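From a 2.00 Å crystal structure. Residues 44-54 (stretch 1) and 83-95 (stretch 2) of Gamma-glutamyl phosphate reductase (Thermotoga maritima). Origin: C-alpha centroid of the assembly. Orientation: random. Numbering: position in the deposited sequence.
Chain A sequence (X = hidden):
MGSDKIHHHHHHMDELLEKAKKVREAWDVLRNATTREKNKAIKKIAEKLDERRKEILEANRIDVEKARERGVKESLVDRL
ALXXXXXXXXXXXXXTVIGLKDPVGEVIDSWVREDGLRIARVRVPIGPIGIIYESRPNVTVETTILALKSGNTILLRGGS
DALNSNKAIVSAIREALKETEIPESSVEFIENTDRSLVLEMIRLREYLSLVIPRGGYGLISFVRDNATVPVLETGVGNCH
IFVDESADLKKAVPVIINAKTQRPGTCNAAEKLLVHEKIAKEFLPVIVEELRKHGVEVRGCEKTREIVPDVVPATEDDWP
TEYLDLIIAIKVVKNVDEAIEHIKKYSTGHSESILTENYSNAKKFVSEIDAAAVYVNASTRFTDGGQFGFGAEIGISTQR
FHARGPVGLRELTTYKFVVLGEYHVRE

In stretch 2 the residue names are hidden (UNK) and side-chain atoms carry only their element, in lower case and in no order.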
# COMPACT_ATOMS: atom_id res chain seq x y z
N LYS A 44 -3.38 20.76 13.47
CA LYS A 44 -3.98 20.56 14.77
C LYS A 44 -3.96 19.08 15.20
O LYS A 44 -3.84 18.81 16.42
CB LYS A 44 -5.40 21.13 14.83
CG LYS A 44 -5.34 22.66 14.83
CD LYS A 44 -6.66 23.35 14.66
CE LYS A 44 -6.52 24.84 15.10
NZ LYS A 44 -6.21 24.99 16.55
N ILE A 45 -4.14 18.16 14.24
CA ILE A 45 -4.00 16.75 14.53
C ILE A 45 -2.59 16.48 15.11
O ILE A 45 -2.45 15.88 16.18
CB ILE A 45 -4.30 15.86 13.32
CG1 ILE A 45 -5.79 15.82 13.01
CG2 ILE A 45 -3.76 14.41 13.57
CD1 ILE A 45 -6.12 15.12 11.71
N ALA A 46 -1.57 16.95 14.42
CA ALA A 46 -0.17 16.87 14.89
C ALA A 46 0.01 17.45 16.31
O ALA A 46 0.64 16.84 17.19
CB ALA A 46 0.77 17.59 13.89
N GLU A 47 -0.61 18.59 16.55
CA GLU A 47 -0.53 19.26 17.83
C GLU A 47 -1.24 18.47 18.96
O GLU A 47 -0.70 18.34 20.06
CB GLU A 47 -1.13 20.65 17.71
CG GLU A 47 -0.25 21.63 16.96
CD GLU A 47 -0.94 22.95 16.68
OE1 GLU A 47 -2.11 23.14 17.11
OE2 GLU A 47 -0.30 23.81 16.05
N LYS A 48 -2.41 17.93 18.67
CA LYS A 48 -3.15 17.20 19.68
C LYS A 48 -2.47 15.86 19.98
O LYS A 48 -2.47 15.45 21.13
CB LYS A 48 -4.64 17.00 19.31
CG LYS A 48 -5.47 18.29 19.31
CD LYS A 48 -5.74 18.84 20.74
CE LYS A 48 -6.12 20.33 20.74
NZ LYS A 48 -6.58 20.74 22.14
N LEU A 49 -1.90 15.20 18.98
CA LEU A 49 -1.13 13.99 19.21
C LEU A 49 0.04 14.31 20.16
O LEU A 49 0.27 13.59 21.13
CB LEU A 49 -0.59 13.40 17.91
CG LEU A 49 -1.55 12.78 16.88
CD1 LEU A 49 -0.78 12.43 15.64
CD2 LEU A 49 -2.25 11.55 17.42
N ASP A 50 0.73 15.40 19.88
CA ASP A 50 1.83 15.86 20.73
C ASP A 50 1.37 16.09 22.17
O ASP A 50 1.96 15.58 23.10
CB ASP A 50 2.44 17.15 20.15
CG ASP A 50 3.71 17.61 20.88
OD1 ASP A 50 4.56 16.77 21.24
OD2 ASP A 50 3.92 18.82 21.16
N GLU A 51 0.27 16.82 22.32
CA GLU A 51 -0.31 17.11 23.61
C GLU A 51 -0.90 15.92 24.37
O GLU A 51 -1.01 15.98 25.58
CB GLU A 51 -1.46 18.10 23.44
CG GLU A 51 -1.07 19.53 23.15
CD GLU A 51 -2.26 20.40 22.72
OE1 GLU A 51 -3.42 20.24 23.23
OE2 GLU A 51 -2.01 21.26 21.84
N ARG A 52 -1.35 14.88 23.66
CA ARG A 52 -2.07 13.76 24.28
C ARG A 52 -1.21 12.52 24.36
O ARG A 52 -1.71 11.40 24.51
CB ARG A 52 -3.41 13.45 23.54
CG ARG A 52 -4.48 14.54 23.60
CD ARG A 52 -4.94 14.93 24.96
NE ARG A 52 -5.94 16.00 24.93
CZ ARG A 52 -6.48 16.52 26.02
NH1 ARG A 52 -6.13 16.10 27.24
NH2 ARG A 52 -7.41 17.47 25.92
N ARG A 53 0.10 12.72 24.30
CA ARG A 53 1.07 11.64 24.38
C ARG A 53 0.77 10.73 25.52
O ARG A 53 0.74 9.51 25.36
CB ARG A 53 2.45 12.20 24.65
CG ARG A 53 3.18 12.57 23.45
CD ARG A 53 4.52 13.27 23.74
NE ARG A 53 4.90 13.86 22.47
CZ ARG A 53 5.51 13.23 21.49
NH1 ARG A 53 5.88 11.96 21.61
NH2 ARG A 53 5.74 13.87 20.37
N LYS A 54 0.61 11.33 26.69
CA LYS A 54 0.38 10.62 27.93
C LYS A 54 -0.83 9.68 27.81
O LYS A 54 -0.74 8.49 28.13
CB LYS A 54 0.13 11.65 29.05
CG LYS A 54 1.33 11.88 30.00
CD LYS A 54 2.70 12.17 29.33
CE LYS A 54 3.70 12.75 30.39
NZ LYS A 54 4.97 11.90 30.60
N UNK A 83 5.43 4.47 21.47
CA UNK A 83 6.27 5.23 22.40
C UNK A 83 6.40 6.64 21.80
O UNK A 83 5.82 6.88 20.74
n UNK A 83 8.53 2.97 20.90
c UNK A 83 8.22 4.21 21.17
o UNK A 83 8.36 5.11 20.35
c UNK A 83 7.61 4.51 22.52
N UNK A 84 7.18 7.53 22.41
CA UNK A 84 7.33 8.93 21.93
C UNK A 84 7.82 9.07 20.50
O UNK A 84 7.30 9.88 19.76
c UNK A 84 8.30 9.72 22.83
o UNK A 84 8.34 10.28 25.12
o UNK A 84 6.48 10.54 24.07
c UNK A 84 7.68 10.19 24.07
N UNK A 85 8.78 8.24 20.12
CA UNK A 85 9.35 8.26 18.79
C UNK A 85 8.35 7.91 17.73
O UNK A 85 8.35 8.49 16.62
c UNK A 85 10.56 7.31 18.71
c UNK A 85 11.79 7.96 18.14
n UNK A 85 14.03 10.84 19.12
c UNK A 85 13.42 9.81 18.28
c UNK A 85 12.39 8.98 19.06
N UNK A 86 7.51 6.94 18.06
CA UNK A 86 6.47 6.52 17.12
C UNK A 86 5.37 7.58 17.03
O UNK A 86 4.85 7.80 15.96
c UNK A 86 7.81 0.44 17.39
n UNK A 86 8.77 -0.32 16.87
c UNK A 86 5.95 5.12 17.47
c UNK A 86 6.82 2.70 17.72
c UNK A 86 6.91 4.03 17.00
n UNK A 86 6.81 -0.14 18.04
n UNK A 86 7.83 1.76 17.21
N UNK A 87 5.05 8.25 18.13
CA UNK A 87 4.15 9.36 18.04
C UNK A 87 4.78 10.48 17.20
O UNK A 87 4.10 11.12 16.38
c UNK A 87 2.90 11.15 19.24
c UNK A 87 3.70 9.87 19.41
c UNK A 87 2.65 9.02 21.51
c UNK A 87 2.86 8.79 20.11
N UNK A 88 6.09 10.68 17.36
CA UNK A 88 6.81 11.62 16.49
C UNK A 88 6.69 11.24 15.01
O UNK A 88 6.58 12.14 14.18
o UNK A 88 9.59 12.21 18.86
c UNK A 88 8.31 11.73 16.87
c UNK A 88 8.53 12.36 18.22
o UNK A 88 7.64 13.02 18.78
N UNK A 89 6.71 9.95 14.68
CA UNK A 89 6.59 9.55 13.27
C UNK A 89 5.21 9.96 12.78
O UNK A 89 5.07 10.34 11.62
c UNK A 89 6.76 8.02 13.01
o UNK A 89 7.23 5.16 13.45
o UNK A 89 9.37 5.40 13.15
c UNK A 89 8.16 7.45 13.20
c UNK A 89 8.24 5.90 13.27
N UNK A 90 4.20 9.80 13.64
CA UNK A 90 2.81 10.19 13.27
C UNK A 90 2.76 11.69 12.99
O UNK A 90 2.12 12.14 12.01
c UNK A 90 1.50 8.34 14.46
c UNK A 90 1.82 9.82 14.38
c UNK A 90 1.38 6.53 16.86
se UNK A 90 0.40 8.06 16.11
N UNK A 91 3.47 12.46 13.82
CA UNK A 91 3.54 13.92 13.69
C UNK A 91 4.24 14.36 12.39
O UNK A 91 3.70 15.20 11.66
c UNK A 91 3.14 14.60 16.05
c UNK A 91 4.18 14.53 14.93
c UNK A 91 3.71 14.69 17.49
c UNK A 91 4.76 15.94 14.64
N UNK A 92 5.39 13.76 12.11
CA UNK A 92 6.10 13.93 10.87
C UNK A 92 5.23 13.55 9.65
O UNK A 92 5.28 14.25 8.65
c UNK A 92 8.12 13.04 9.52
c UNK A 92 9.66 12.92 9.63
c UNK A 92 7.40 13.11 10.88
c UNK A 92 10.39 13.56 8.42
n UNK A 92 10.80 12.53 7.35
N UNK A 93 4.46 12.46 9.72
CA UNK A 93 3.53 12.12 8.65
C UNK A 93 2.54 13.26 8.38
O UNK A 93 2.33 13.63 7.24
c UNK A 93 2.76 10.81 8.95
N UNK A 94 1.99 13.84 9.44
CA UNK A 94 1.14 15.03 9.28
C UNK A 94 1.86 16.16 8.52
O UNK A 94 1.29 16.77 7.60
s UNK A 94 -0.37 14.46 11.58
c UNK A 94 0.69 15.56 10.64
N UNK A 95 3.11 16.43 8.89
CA UNK A 95 3.87 17.52 8.30
C UNK A 95 4.16 17.20 6.82
O UNK A 95 4.10 18.06 5.97
c UNK A 95 6.17 18.21 11.45
o UNK A 95 6.16 18.69 12.64
c UNK A 95 4.92 18.28 10.54
c UNK A 95 5.17 17.77 9.11
o UNK A 95 7.18 17.68 10.97

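Residues 84-95 form a helix running nearly antiparallel to helix 44-51, at 168°, with the axes 8.9 Å apart. Position 83 has two side-chain carbons, the second carrying one oxygen and one nitrogen, and touches nothing on stretch 1: it is Asn83, the N-cap, whose OD1 accepts from the backbone N of residue 86 at 3.1 Å, a capping bond. At position 84 two carbons end in two oxygens, one of them 2.9 Å from Arg53 NH1. This is Asp84; its carboxylate forms a salt bridge with the guanidinium, and its backbone O accepts a second bond from Arg53 NH1, at 3.1 Å.

Position 85, four carbons ending in nitrogen, points away and is Lys85, exposed as a charged chain can be. Position 86 has three carbons, a nitrogen, and a carbon bearing two more nitrogens; it too points away, and is Arg86. At position 87 four carbons fork at the first, with one arm two carbons long, and pack against Leu49 and Arg53. This is Ile87: its CG2 lies 4.4 Å from Leu49 CB and also covers one face of the guanidinium, where no hydrogen bonds are made.

Position 88 repeats the pattern of two carbons and two oxygens, with one oxygen 2.6 Å from Arg53 NH2: Asp88, one turn after Asp84, forms the second salt bridge. Position 89, three carbons ending in two oxygens, is out of reach: Glu89, suited to solvent. Position 90 is an unbranched chain of two carbons, selenium and carbon, hence selenomethionine, Met90. Its CB meets Leu49 CD1 at 3.9 Å, while its end leads away into buried surroundings.

Position 91 is another four-carbon fork, set among Ala46, Leu49, Asp50 and Arg53: Ile91, with CG1 3.5 Å from Ala46 O and CD1 3.8 Å from Asp50 CB. Position 92, four carbons and a terminal nitrogen, faces away as Lys92. Position 93, a single carbon, is Ala93, without contact. Position 94, one carbon and one sulfur, is Cys94, compact enough for its CB to lie 3.8 Å from Ala46 CB, with SG 3.9 Å from Ile45 CG2. Position 95, three carbons and two oxygens, is the exposed Glu95.

The contact joins two kinds of packing. Small Ala46 allows a close approach, with Ala46 CA 4.9 Å from Ile91 CA, and apolar side chains fill the seam. At the other end Arg53, also held by Asp50, inserts among Asp84, Ile87, Asp88 and Ile91, clamping the helices together.

Stretch 2 (83-95) NDKRIDEMIKACE
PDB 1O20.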